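Local coordinates for glutathione S-transferase (Ceriporiopsis subvermispora, PDB 6J3E), which binds glutathione and, as a serine-type glutathione S-transferase, probably activates its thiol to attack electrophilic substrates, at residues Y92-K95 with P101-I104; A113-A118 with L197-D202. All blocks are in the same frame, centred on the assembly; numbering follows the deposited sequence.

Contact 1: residues Y92-K95 with P101-I104; sequences YLDK and PVVI
D94 turns its carboxylate onto the backbone of the loop 101-104, and every close approach between the two segments involves this side chain. Two hydrogen bonds form, one to each oxygen. The amide N of V103 donates to OD1 of D94 over 3.0 Å, almost straight at 172°, and the N of the next residue, I104, reaches OD2 of D94 over 2.8 Å with more bend, 151°. Both oxygens use their syn lone pairs, so the carboxylate forks across two consecutive N-H groups. The bend at V103 turns these successive N-H groups to the same side. Aspartate suits the place, since its short stem sets both oxygens within reach of the loop N-H groups, and the bonds fix its rotation.

A charge interaction adds to this: OD1 of D94 also forms a salt bridge with K34, whose NZ is hydrogen-bonded to the carbonyl O of P101 as well. An asparagine in place of D94 would probably leave K34 without its countercharge and one of the two loop amides without an acceptor.

Apolar groups flank the carboxylate. CG1 of V102, anti to its own backbone N (chi1 168°), comes within 3.6 Å of OD2 of D94, while CG2 of V103 lies 3.5 Å from OD1 of D94. V103 is buried and also packs on F33, and on Y206 and I209 of helix 206-222, which is why an apolar residue suits its place.

The loop is the linker from the thioredoxin-like N-terminal domain to the helical C-terminal domain of the glutathione S-transferase fold, and D94 pins it back against helix 86-96. L93 packs on L31 of helix 22-34, the helix that also carries F33. On the all-helical side, I104 meets D109 and H112 of helix 109-136.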
loop_
_atom_site.group_PDB
_atom_site.type_symbol
_atom_site.label_atom_id
_atom_site.label_comp_id
_atom_site.label_asym_id
_atom_site.label_seq_id
_atom_site.Cartn_x
_atom_site.Cartn_y
_atom_site.Cartn_z
ATOM N N TYR A 92 -14.129 -14.853 3.489
ATOM C CA TYR A 92 -15.100 -15.931 3.537
ATOM C C TYR A 92 -15.345 -16.368 4.970
ATOM O O TYR A 92 -16.490 -16.590 5.371
ATOM C CB TYR A 92 -14.619 -17.105 2.701
ATOM C CG TYR A 92 -15.428 -18.336 2.973
ATOM C CD1 TYR A 92 -16.605 -18.582 2.266
ATOM C CD2 TYR A 92 -15.029 -19.251 3.954
ATOM C CE1 TYR A 92 -17.358 -19.708 2.514
ATOM C CE2 TYR A 92 -15.777 -20.377 4.213
ATOM C CZ TYR A 92 -16.938 -20.600 3.486
ATOM O OH TYR A 92 -17.675 -21.715 3.755
ATOM N N LEU A 93 -14.281 -16.524 5.750
ATOM C CA LEU A 93 -14.461 -16.930 7.140
ATOM C C LEU A 93 -15.247 -15.883 7.936
ATOM O O LEU A 93 -16.094 -16.243 8.767
ATOM C CB LEU A 93 -13.101 -17.201 7.774
ATOM C CG LEU A 93 -12.386 -18.375 7.112
ATOM C CD1 LEU A 93 -11.048 -18.632 7.776
ATOM C CD2 LEU A 93 -13.287 -19.601 7.142
ATOM N N ASP A 94 -14.975 -14.585 7.702
ATOM C CA ASP A 94 -15.772 -13.516 8.315
ATOM C C ASP A 94 -17.251 -13.701 7.998
ATOM O O ASP A 94 -18.108 -13.617 8.880
ATOM C CB ASP A 94 -15.327 -12.133 7.806
ATOM C CG ASP A 94 -14.240 -11.473 8.661
ATOM O OD1 ASP A 94 -13.742 -12.091 9.630
ATOM O OD2 ASP A 94 -13.866 -10.312 8.328
ATOM N N LYS A 95 -17.559 -13.949 6.727
ATOM C CA LYS A 95 -18.927 -13.886 6.240
ATOM C C LYS A 95 -19.688 -15.181 6.503
ATOM O O LYS A 95 -20.914 -15.164 6.647
ATOM C CB LYS A 95 -18.913 -13.533 4.746
ATOM C CG LYS A 95 -20.013 -14.163 3.920
ATOM C CD LYS A 95 -19.542 -14.447 2.504
ATOM C CE LYS A 95 -20.492 -15.408 1.783
ATOM N NZ LYS A 95 -19.874 -15.965 0.541
ATOM N N PRO A 101 -14.565 -13.992 15.927
ATOM C CA PRO A 101 -13.936 -12.655 15.881
ATOM C C PRO A 101 -13.674 -12.200 14.450
ATOM O O PRO A 101 -12.990 -12.876 13.683
ATOM C CB PRO A 101 -12.629 -12.852 16.661
ATOM C CG PRO A 101 -12.869 -14.037 17.533
ATOM C CD PRO A 101 -13.793 -14.934 16.760
ATOM N N VAL A 102 -14.234 -11.041 14.094
ATOM C CA VAL A 102 -14.055 -10.472 12.762
ATOM C C VAL A 102 -12.604 -10.061 12.552
ATOM O O VAL A 102 -11.975 -9.468 13.443
ATOM C CB VAL A 102 -14.998 -9.273 12.579
ATOM C CG1 VAL A 102 -14.627 -8.482 11.340
ATOM C CG2 VAL A 102 -16.446 -9.746 12.498
ATOM N N VAL A 103 -12.052 -10.372 11.371
ATOM C CA VAL A 103 -10.702 -9.931 11.039
ATOM C C VAL A 103 -10.669 -8.843 9.970
ATOM O O VAL A 103 -9.677 -8.103 9.905
ATOM C CB VAL A 103 -9.784 -11.103 10.633
ATOM C CG1 VAL A 103 -9.659 -12.107 11.771
ATOM C CG2 VAL A 103 -10.242 -11.757 9.351
ATOM N N ILE A 104 -11.705 -8.693 9.155
ATOM C CA ILE A 104 -11.732 -7.567 8.218
ATOM C C ILE A 104 -13.027 -6.789 8.402
ATOM O O ILE A 104 -13.950 -6.945 7.593
ATOM C CB ILE A 104 -11.577 -8.030 6.757
ATOM C CG1 ILE A 104 -10.274 -8.821 6.582
ATOM C CG2 ILE A 104 -11.623 -6.830 5.793
ATOM C CD1 ILE A 104 -9.969 -9.194 5.141
#

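Contact 2: residues A113-A118 with L197-D202; sequences AAFNFA and LLFLGD. With EDO (1,2-ethanediol), chain K.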
loop_
_atom_site.group_PDB
_atom_site.type_symbol
_atom_site.label_atom_id
_atom_site.label_comp_id
_atom_site.label_asym_id
_atom_site.label_seq_id
_atom_site.Cartn_x
_atom_site.Cartn_y
_atom_site.Cartn_z
ATOM N N ALA A 113 -7.344 -4.224 1.487
ATOM C CA ALA A 113 -6.861 -4.607 0.165
ATOM C C ALA A 113 -5.718 -3.710 -0.267
ATOM O O ALA A 113 -4.763 -4.174 -0.905
ATOM C CB ALA A 113 -7.992 -4.547 -0.857
ATOM N N ALA A 114 -5.798 -2.419 0.077
ATOM C CA ALA A 114 -4.687 -1.524 -0.204
ATOM C C ALA A 114 -3.483 -1.880 0.660
ATOM O O ALA A 114 -2.340 -1.841 0.195
ATOM C CB ALA A 114 -5.106 -0.076 0.021
ATOM N N PHE A 115 -3.715 -2.249 1.919
ATOM C CA PHE A 115 -2.595 -2.634 2.759
ATOM C C PHE A 115 -1.874 -3.832 2.166
ATOM O O PHE A 115 -0.639 -3.875 2.141
ATOM C CB PHE A 115 -3.076 -2.931 4.179
ATOM C CG PHE A 115 -2.092 -3.724 4.995
ATOM C CD1 PHE A 115 -1.079 -3.086 5.702
ATOM C CD2 PHE A 115 -2.165 -5.119 5.051
ATOM C CE1 PHE A 115 -0.167 -3.819 6.457
ATOM C CE2 PHE A 115 -1.250 -5.856 5.813
ATOM C CZ PHE A 115 -0.250 -5.203 6.505
ATOM N N ASN A 116 -2.628 -4.809 1.660
ATOM C CA ASN A 116 -2.003 -5.999 1.091
ATOM C C ASN A 116 -0.988 -5.618 0.018
ATOM O O ASN A 116 0.162 -6.076 0.038
ATOM C CB ASN A 116 -3.067 -6.941 0.513
ATOM C CG ASN A 116 -2.455 -8.232 -0.005
ATOM O OD1 ASN A 116 -2.005 -9.060 0.783
ATOM N ND2 ASN A 116 -2.401 -8.393 -1.332
ATOM N N PHE A 117 -1.398 -4.758 -0.922
ATOM C CA PHE A 117 -0.468 -4.239 -1.919
ATOM C C PHE A 117 0.746 -3.581 -1.270
ATOM O O PHE A 117 1.887 -3.947 -1.575
ATOM C CB PHE A 117 -1.176 -3.253 -2.832
ATOM C CG PHE A 117 -0.296 -2.698 -3.900
ATOM C CD1 PHE A 117 0.219 -3.517 -4.881
ATOM C CD2 PHE A 117 0.023 -1.359 -3.927
ATOM C CE1 PHE A 117 1.040 -3.006 -5.867
ATOM C CE2 PHE A 117 0.834 -0.840 -4.924
ATOM C CZ PHE A 117 1.337 -1.664 -5.893
ATOM N N ALA A 118 0.517 -2.609 -0.372
ATOM C CA ALA A 118 1.622 -1.895 0.267
ATOM C C ALA A 118 2.585 -2.869 0.919
ATOM O O ALA A 118 3.812 -2.740 0.794
ATOM C CB ALA A 118 1.099 -0.908 1.312
ATOM N N LEU A 197 0.710 -1.818 18.241
ATOM C CA LEU A 197 1.118 -3.104 17.714
ATOM C C LEU A 197 0.106 -3.677 16.742
ATOM O O LEU A 197 0.484 -4.464 15.868
ATOM C CB LEU A 197 1.362 -4.094 18.853
ATOM C CG LEU A 197 2.739 -3.872 19.459
ATOM C CD1 LEU A 197 2.673 -4.151 20.928
ATOM C CD2 LEU A 197 3.759 -4.757 18.763
ATOM N N LEU A 198 -1.155 -3.294 16.863
ATOM C CA LEU A 198 -2.194 -3.708 15.946
ATOM C C LEU A 198 -2.676 -2.511 15.145
ATOM O O LEU A 198 -2.750 -1.384 15.655
ATOM C CB LEU A 198 -3.362 -4.323 16.699
ATOM C CG LEU A 198 -2.982 -5.394 17.715
ATOM C CD1 LEU A 198 -4.255 -6.057 18.213
ATOM C CD2 LEU A 198 -2.015 -6.424 17.104
ATOM N N PHE A 199 -3.046 -2.775 13.893
ATOM C CA PHE A 199 -3.427 -1.688 12.993
ATOM C C PHE A 199 -4.656 -0.922 13.481
ATOM O O PHE A 199 -4.684 0.314 13.398
ATOM C CB PHE A 199 -3.646 -2.233 11.586
ATOM C CG PHE A 199 -2.425 -2.153 10.757
ATOM C CD1 PHE A 199 -1.387 -3.062 10.951
ATOM C CD2 PHE A 199 -2.272 -1.133 9.836
ATOM C CE1 PHE A 199 -0.226 -2.975 10.215
ATOM C CE2 PHE A 199 -1.111 -1.040 9.085
ATOM C CZ PHE A 199 -0.080 -1.961 9.280
ATOM N N LEU A 200 -5.694 -1.630 13.963
ATOM C CA LEU A 200 -6.903 -0.975 14.462
ATOM C C LEU A 200 -6.776 -0.500 15.900
ATOM O O LEU A 200 -7.772 -0.025 16.456
ATOM C CB LEU A 200 -8.127 -1.895 14.375
ATOM C CG LEU A 200 -8.398 -2.749 13.146
ATOM C CD1 LEU A 200 -9.586 -3.671 13.426
ATOM C CD2 LEU A 200 -8.653 -1.894 11.911
ATOM N N GLY A 201 -5.599 -0.628 16.510
ATOM C CA GLY A 201 -5.377 -0.199 17.878
ATOM C C GLY A 201 -5.455 -1.326 18.888
ATOM O O GLY A 201 -4.442 -1.918 19.268
ATOM N N ASP A 202 -6.673 -1.634 19.321
ATOM C CA ASP A 202 -6.909 -2.620 20.361
ATOM C C ASP A 202 -7.419 -3.960 19.839
ATOM O O ASP A 202 -7.272 -4.967 20.537
ATOM C CB ASP A 202 -7.914 -2.055 21.377
ATOM C CG ASP A 202 -9.085 -1.369 20.693
ATOM O OD1 ASP A 202 -9.024 -1.217 19.445
ATOM O OD2 ASP A 202 -10.053 -0.971 21.379
HETATM C C1 EDO K . -2.682 -5.590 -5.951
HETATM O O1 EDO K . -3.610 -4.534 -6.255
HETATM C C2 EDO K . -2.931 -6.182 -4.560
HETATM O O2 EDO K . -1.775 -6.885 -4.071
#
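F115, on helix 109-136, meets F199, in the loop before helix 206-222, through their rings alone. The backbones stay far apart, with 10.3 Å between the CA atoms of F115 and F199, and two long flat side chains span the distance. F115 has CG anti to its backbone N (chi1 162°), which carries the ring off the helix towards the loop. F199 has a less usual first torsion, -93°, which turns the face of its ring to F115. The result is a T-shaped pair: the edge of F115 is directed at the face of F199, with centroids 4.9 Å apart and planes at 69°. CE1 of F115 makes the closest approach, 3.4 Å from CZ of F199.

F199 is the second residue of a type I turn from L198 to G201, closed by the N of G201 donating to the O of L198.

Beyond the pair, F115 rests on A207 and T210, and F199 on I211, all of helix 206-222. F199 also packs on A110 of the second subunit. On the helix, ND2 of N116 gives a weak hydrogen bond to O2 of an ethanediol, probably from the crystallisation liquor, which Q184 and W188 of the second subunit also hold.

The chemistry is thus purely apolar across the two segments: within the helical C-terminal domain, at a buried spot beside the dimer interface, the rings join helix and loop by shape and weak edge-to-face attraction.

In the fold
From the N terminus, the strands and helices of the thioredoxin-like domain come first, ending with helix 86-96. Contact 1 then closes a short loop, with five residues between its segments, at the passage into the helical domain. Helix 109-136 follows after four residues and supplies the first segment of contact 2, whose partner comes after 78 intervening residues, beyond helices 141-153 and 169-189. The two loops are therefore in series, neither nesting nor crossing. The centres of the two contacts lie about 15 Å apart and they do not touch, but both lean on helix 206-222. Contact 1 thus ties the domain junction, and contact 2 the interior of the helical domain beside the subunit interface.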